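PDB 3DM8: uncharacterized protein RPA4348, which is of unknown function but belongs to the SnoaL-like family of the NTF2 superfamily and is a putative isomerase. Local coordinates for residues A[4-9]-A[111-116]; A[43-47]-A[128-132]. Numbering follows the deposited sequence.

Interaction 1: A[4-9]-A[111-116]; sequences HSLWRF and FQNGRL
Residues 5-9 form the first turn of helix 5-19, while segment 111-116 is the tip of a beta hairpin with a two-residue loop, Asn113 and Gly114: strand 100-112 ends at Gln112, a type I' turn runs from Gln112 to Arg115, and strand 115-123 begins. Gln112 and Arg115 pair through both N-to-O bonds, each 2.9 Å; Asn113 (phi/psi 59/31) and Gly114 (84/10) both have positive phi. The helix start lies against the hairpin with Ser5 CA 6.0 Å from Gly114 CA and Phe9 CA 7.7 Å from Leu116 CA. His4 (chi1 t) is the N-cap, its ND1 accepting from Leu6 N at 2.9 Å, while its NE2 is hydrogen-bonded to Gly80 O. This is the N-terminal helix of the NTF2-like alpha+beta cone, packed on the curved sheet. The Phe111 ring (chi1 m) packs against the helix start: Ser5 CB stands 3.6 Å from its centroid, 18° off the normal, a CH-pi contact, and Phe9 CB meets the ring edge at Phe111 CE2, 4.4 Å away. Leu116 CD2 lies over the Phe9 ring (chi1 t), 4.0 Å from its centroid. Arg8 (chi1 to chi3 m, t, m) reaches back so that its NH2 donates to Gly114 O at 2.6 Å and to Ser5 OG at 2.9 Å.

Interaction 2: A[43-47]-A[128-132]; sequences MFPFF and LVEQA
The loop leading from strand 33-38 to strand 48-51 meets helix 125-133 through side chains alone; 128-132 is helical, with Ala132 N to Leu128 O at 2.9 Å. Met43 comes first, its CA 8.0 Å from Val129 CA, the closest CA pair; its side chain is extended (chi1, chi2 and chi3 all t) and brings SD to 4.0 Å from Val129 CG2. Phe44 (chi1 m, chi2 103°) points its ring at the helix, with Phe44 CE1 3.7 Å from Leu128 CD2 and 4.2 Å from Val129 CG2; Val129 CG2 and Ala132 CB, the latter 4.4 Å from Phe44 CZ, lie at the ring edge. A type I turn from Phe44 to Phe47, closed by Phe47 N to Phe44 O at 2.9 Å, then folds the chain back, and Phe46 packs on helix 53-66 instead. Phe47 (chi1 m) returns to the helix, its CE2 4.0 Å from Leu128 CD2 at the ring edge. Leu128 (t, p) also rests on Ile101 and Val103, so loop, C-terminal helix and sheet meet here in the NTF2-like fold, while Val129 packs on Phe126 of the second subunit. No hydrogen bond crosses between the segments; their 234 Å² of buried surface is apolar side-chain contact, consistent with association by burial of apolar surface.

How the interactions relate
From the N terminus, helix 5-19 starts at interaction 1, whose partner hairpin, 102 residues later, joins the end of strand 100-112 to the start of strand 115-123. Inside that span lies the loop 43-47, which opens interaction 2; its partner, helix 125-133, comes after strand 115-123, beyond the hairpin. The two closures therefore cross rather than nest. Interaction 1 ties the N-terminal helix to one end of the sheet, and interaction 2 ties the loop between strands 33-38 and 48-51 to the C-terminal helix. Their centres are 27 Å apart, on opposite sides of the chain's centre, and their nearest atoms about 12 Å apart without touching. Strand 115-123 connects them, running from the hairpin toward helix 125-133.

Interaction 1: A[4-9]-A[111-116]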
loop_
_atom_site.group_PDB
_atom_site.type_symbol
_atom_site.label_atom_id
_atom_site.label_comp_id
_atom_site.label_asym_id
_atom_site.label_seq_id
_atom_site.Cartn_x
_atom_site.Cartn_y
_atom_site.Cartn_z
ATOM N N HIS A 4 17.203 -5.738 12.256
ATOM C CA HIS A 4 16.041 -4.875 12.305
ATOM C C HIS A 4 14.818 -5.623 12.853
ATOM O O HIS A 4 14.571 -6.768 12.531
ATOM C CB HIS A 4 15.773 -4.283 10.927
ATOM C CG HIS A 4 14.941 -3.045 10.966
ATOM N ND1 HIS A 4 13.586 -3.084 11.150
ATOM C CD2 HIS A 4 15.272 -1.732 10.872
ATOM C CE1 HIS A 4 13.107 -1.851 11.165
ATOM N NE2 HIS A 4 14.113 -1.011 10.982
ATOM N N SER A 5 14.063 -4.905 13.673
ATOM C CA SER A 5 12.825 -5.392 14.290
ATOM C C SER A 5 11.823 -5.858 13.272
ATOM O O SER A 5 10.963 -6.697 13.578
ATOM C CB SER A 5 12.201 -4.314 15.193
ATOM O OG SER A 5 13.023 -4.113 16.354
ATOM N N LEU A 6 11.917 -5.325 12.067
ATOM C CA LEU A 6 10.959 -5.746 11.007
ATOM C C LEU A 6 11.146 -7.254 10.693
ATOM O O LEU A 6 10.188 -8.028 10.533
ATOM C CB LEU A 6 11.163 -4.925 9.749
ATOM C CG LEU A 6 10.313 -5.345 8.548
ATOM C CD1 LEU A 6 8.821 -5.132 8.869
ATOM C CD2 LEU A 6 10.760 -4.673 7.201
ATOM N N TRP A 7 12.407 -7.637 10.612
ATOM C CA TRP A 7 12.768 -9.039 10.306
ATOM C C TRP A 7 12.340 -9.982 11.446
ATOM O O TRP A 7 11.887 -11.132 11.223
ATOM C CB TRP A 7 14.258 -9.185 9.944
ATOM C CG TRP A 7 14.705 -8.167 8.890
ATOM C CD1 TRP A 7 15.761 -7.328 8.967
ATOM C CD2 TRP A 7 14.066 -7.893 7.644
ATOM N NE1 TRP A 7 15.841 -6.552 7.824
ATOM C CE2 TRP A 7 14.794 -6.865 7.012
ATOM C CE3 TRP A 7 12.937 -8.404 7.011
ATOM C CZ2 TRP A 7 14.440 -6.356 5.766
ATOM C CZ3 TRP A 7 12.593 -7.905 5.756
ATOM C CH2 TRP A 7 13.342 -6.906 5.149
ATOM N N ARG A 8 12.500 -9.497 12.664
ATOM C CA ARG A 8 12.103 -10.268 13.860
ATOM C C ARG A 8 10.594 -10.467 13.892
ATOM O O ARG A 8 10.076 -11.555 14.207
ATOM C CB ARG A 8 12.601 -9.620 15.143
ATOM C CG ARG A 8 14.091 -9.532 15.253
ATOM C CD ARG A 8 14.500 -8.943 16.578
ATOM N NE ARG A 8 13.796 -7.696 16.847
ATOM C CZ ARG A 8 12.967 -7.503 17.874
ATOM N NH1 ARG A 8 12.752 -8.469 18.753
ATOM N NH2 ARG A 8 12.383 -6.333 18.031
ATOM N N PHE A 9 9.887 -9.401 13.534
ATOM C CA PHE A 9 8.429 -9.446 13.469
ATOM C C PHE A 9 7.984 -10.386 12.368
ATOM O O PHE A 9 7.073 -11.178 12.536
ATOM C CB PHE A 9 7.853 -8.040 13.233
ATOM C CG PHE A 9 6.420 -8.029 12.865
ATOM C CD1 PHE A 9 5.452 -8.416 13.755
ATOM C CD2 PHE A 9 6.030 -7.546 11.645
ATOM C CE1 PHE A 9 4.116 -8.413 13.406
ATOM C CE2 PHE A 9 4.675 -7.512 11.309
ATOM C CZ PHE A 9 3.733 -7.971 12.187
ATOM N N PHE A 111 8.241 0.897 15.646
ATOM C CA PHE A 111 8.689 0.106 16.774
ATOM C C PHE A 111 9.234 0.986 17.887
ATOM O O PHE A 111 9.733 2.098 17.660
ATOM C CB PHE A 111 9.795 -0.865 16.368
ATOM C CG PHE A 111 9.440 -1.771 15.248
ATOM C CD1 PHE A 111 9.608 -1.376 13.923
ATOM C CD2 PHE A 111 8.986 -3.057 15.516
ATOM C CE1 PHE A 111 9.279 -2.216 12.878
ATOM C CE2 PHE A 111 8.627 -3.907 14.452
ATOM C CZ PHE A 111 8.754 -3.488 13.166
ATOM N N GLN A 112 9.131 0.446 19.089
ATOM C CA GLN A 112 9.710 1.069 20.253
ATOM C C GLN A 112 10.172 -0.023 21.171
ATOM O O GLN A 112 9.424 -0.939 21.516
ATOM C CB GLN A 112 8.699 1.961 20.944
ATOM C CG GLN A 112 8.298 3.154 20.137
ATOM N N ASN A 113 11.437 0.062 21.504
ATOM C CA ASN A 113 12.009 -0.827 22.475
ATOM C C ASN A 113 11.835 -2.241 21.998
ATOM O O ASN A 113 11.676 -3.171 22.783
ATOM C CB ASN A 113 11.321 -0.647 23.808
ATOM C CG ASN A 113 11.738 0.621 24.498
ATOM O OD1 ASN A 113 12.929 0.961 24.556
ATOM N ND2 ASN A 113 10.760 1.330 25.042
ATOM N N GLY A 114 11.851 -2.348 20.693
ATOM C CA GLY A 114 11.947 -3.623 19.981
ATOM C C GLY A 114 10.596 -4.257 19.834
ATOM O O GLY A 114 10.455 -5.426 19.446
ATOM N N ARG A 115 9.576 -3.487 20.163
ATOM C CA ARG A 115 8.201 -3.986 20.034
ATOM C C ARG A 115 7.478 -3.196 18.959
ATOM O O ARG A 115 7.669 -1.996 18.820
ATOM C CB ARG A 115 7.457 -3.856 21.359
ATOM C CG ARG A 115 8.029 -4.715 22.473
ATOM C CD ARG A 115 7.075 -4.734 23.673
ATOM N NE ARG A 115 7.240 -3.474 24.353
ATOM C CZ ARG A 115 8.238 -3.247 25.202
ATOM N NH1 ARG A 115 9.110 -4.216 25.464
ATOM N NH2 ARG A 115 8.380 -2.059 25.770
ATOM N N LEU A 116 6.599 -3.888 18.262
ATOM C CA LEU A 116 5.720 -3.273 17.230
ATOM C C LEU A 116 4.630 -2.468 17.909
ATOM O O LEU A 116 3.793 -3.005 18.622
ATOM C CB LEU A 116 5.098 -4.340 16.338
ATOM C CG LEU A 116 4.225 -3.861 15.171
ATOM C CD1 LEU A 116 5.157 -3.144 14.145
ATOM C CD2 LEU A 116 3.466 -4.993 14.566
#

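Interaction 2: A[43-47]-A[128-132]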
loop_
_atom_site.group_PDB
_atom_site.type_symbol
_atom_site.label_atom_id
_atom_site.label_comp_id
_atom_site.label_asym_id
_atom_site.label_seq_id
_atom_site.Cartn_x
_atom_site.Cartn_y
_atom_site.Cartn_z
ATOM N N MET A 43 -16.210 -9.547 4.188
ATOM C CA MET A 43 -15.615 -10.768 3.690
ATOM C C MET A 43 -14.553 -11.317 4.625
ATOM O O MET A 43 -14.473 -12.524 4.846
ATOM C CB MET A 43 -14.963 -10.572 2.347
ATOM C CG MET A 43 -14.681 -11.914 1.761
ATOM S SD MET A 43 -14.417 -11.843 0.027
ATOM C CE MET A 43 -13.582 -13.404 -0.283
ATOM N N PHE A 44 -13.727 -10.409 5.140
ATOM C CA PHE A 44 -12.588 -10.774 6.014
ATOM C C PHE A 44 -12.700 -10.093 7.381
ATOM O O PHE A 44 -12.220 -8.975 7.566
ATOM C CB PHE A 44 -11.266 -10.406 5.357
ATOM C CG PHE A 44 -11.128 -10.890 3.950
ATOM C CD1 PHE A 44 -11.284 -10.014 2.886
ATOM C CD2 PHE A 44 -10.823 -12.194 3.687
ATOM C CE1 PHE A 44 -11.140 -10.469 1.571
ATOM C CE2 PHE A 44 -10.704 -12.655 2.374
ATOM C CZ PHE A 44 -10.849 -11.802 1.334
ATOM N N PRO A 45 -13.337 -10.767 8.363
ATOM C CA PRO A 45 -13.687 -10.057 9.580
ATOM C C PRO A 45 -12.471 -9.638 10.399
ATOM O O PRO A 45 -12.565 -8.784 11.294
ATOM C CB PRO A 45 -14.503 -11.082 10.378
ATOM C CG PRO A 45 -14.832 -12.148 9.461
ATOM C CD PRO A 45 -13.977 -12.085 8.267
ATOM N N PHE A 46 -11.352 -10.239 10.040
ATOM C CA PHE A 46 -10.089 -9.960 10.699
ATOM C C PHE A 46 -9.400 -8.679 10.213
ATOM O O PHE A 46 -8.405 -8.224 10.806
ATOM C CB PHE A 46 -9.169 -11.168 10.643
ATOM C CG PHE A 46 -8.999 -11.748 9.290
ATOM C CD1 PHE A 46 -9.618 -12.945 8.955
ATOM C CD2 PHE A 46 -8.238 -11.122 8.351
ATOM C CE1 PHE A 46 -9.477 -13.483 7.699
ATOM C CE2 PHE A 46 -8.054 -11.695 7.096
ATOM C CZ PHE A 46 -8.695 -12.879 6.788
ATOM N N PHE A 47 -9.993 -8.046 9.206
ATOM C CA PHE A 47 -9.536 -6.717 8.771
ATOM C C PHE A 47 -10.051 -5.613 9.698
ATOM O O PHE A 47 -10.887 -5.823 10.607
ATOM C CB PHE A 47 -9.869 -6.448 7.305
ATOM C CG PHE A 47 -9.023 -7.252 6.312
ATOM C CD1 PHE A 47 -7.840 -7.835 6.687
ATOM C CD2 PHE A 47 -9.447 -7.404 5.006
ATOM C CE1 PHE A 47 -7.097 -8.574 5.771
ATOM C CE2 PHE A 47 -8.689 -8.125 4.088
ATOM C CZ PHE A 47 -7.517 -8.678 4.475
ATOM N N LEU A 128 -7.853 -9.286 -4.419
ATOM C CA LEU A 128 -7.981 -10.329 -3.366
ATOM C C LEU A 128 -9.390 -10.905 -3.404
ATOM O O LEU A 128 -9.594 -12.129 -3.417
ATOM C CB LEU A 128 -7.684 -9.789 -1.945
ATOM C CG LEU A 128 -7.996 -10.615 -0.702
ATOM C CD1 LEU A 128 -7.388 -12.034 -0.713
ATOM C CD2 LEU A 128 -7.613 -9.877 0.640
ATOM N N VAL A 129 -10.380 -10.023 -3.441
ATOM C CA VAL A 129 -11.803 -10.452 -3.372
ATOM C C VAL A 129 -12.112 -11.266 -4.615
ATOM O O VAL A 129 -12.792 -12.285 -4.551
ATOM C CB VAL A 129 -12.837 -9.270 -3.211
ATOM C CG1 VAL A 129 -14.260 -9.739 -3.598
ATOM C CG2 VAL A 129 -12.819 -8.683 -1.791
ATOM N N GLU A 130 -11.623 -10.805 -5.761
ATOM C CA GLU A 130 -11.879 -11.521 -7.005
ATOM C C GLU A 130 -11.333 -12.926 -6.978
ATOM O O GLU A 130 -11.993 -13.911 -7.416
ATOM C CB GLU A 130 -11.319 -10.795 -8.212
ATOM C CG GLU A 130 -12.148 -9.581 -8.572
ATOM C CD GLU A 130 -12.428 -9.449 -10.063
ATOM O OE1 GLU A 130 -11.518 -9.735 -10.886
ATOM O OE2 GLU A 130 -13.562 -9.019 -10.407
ATOM N N GLN A 131 -10.112 -13.032 -6.479
ATOM C CA GLN A 131 -9.451 -14.346 -6.407
ATOM C C GLN A 131 -10.162 -15.270 -5.443
ATOM O O GLN A 131 -10.322 -16.478 -5.716
ATOM C CB GLN A 131 -8.000 -14.206 -5.968
ATOM C CG GLN A 131 -7.064 -13.655 -6.979
ATOM C CD GLN A 131 -5.672 -13.571 -6.379
ATOM O OE1 GLN A 131 -4.960 -14.583 -6.274
ATOM N NE2 GLN A 131 -5.287 -12.375 -5.952
ATOM N N ALA A 132 -10.634 -14.706 -4.336
ATOM C CA ALA A 132 -11.313 -15.511 -3.297
ATOM C C ALA A 132 -12.678 -16.032 -3.790
ATOM O O ALA A 132 -13.087 -17.170 -3.467
ATOM C CB ALA A 132 -11.470 -14.704 -1.981
#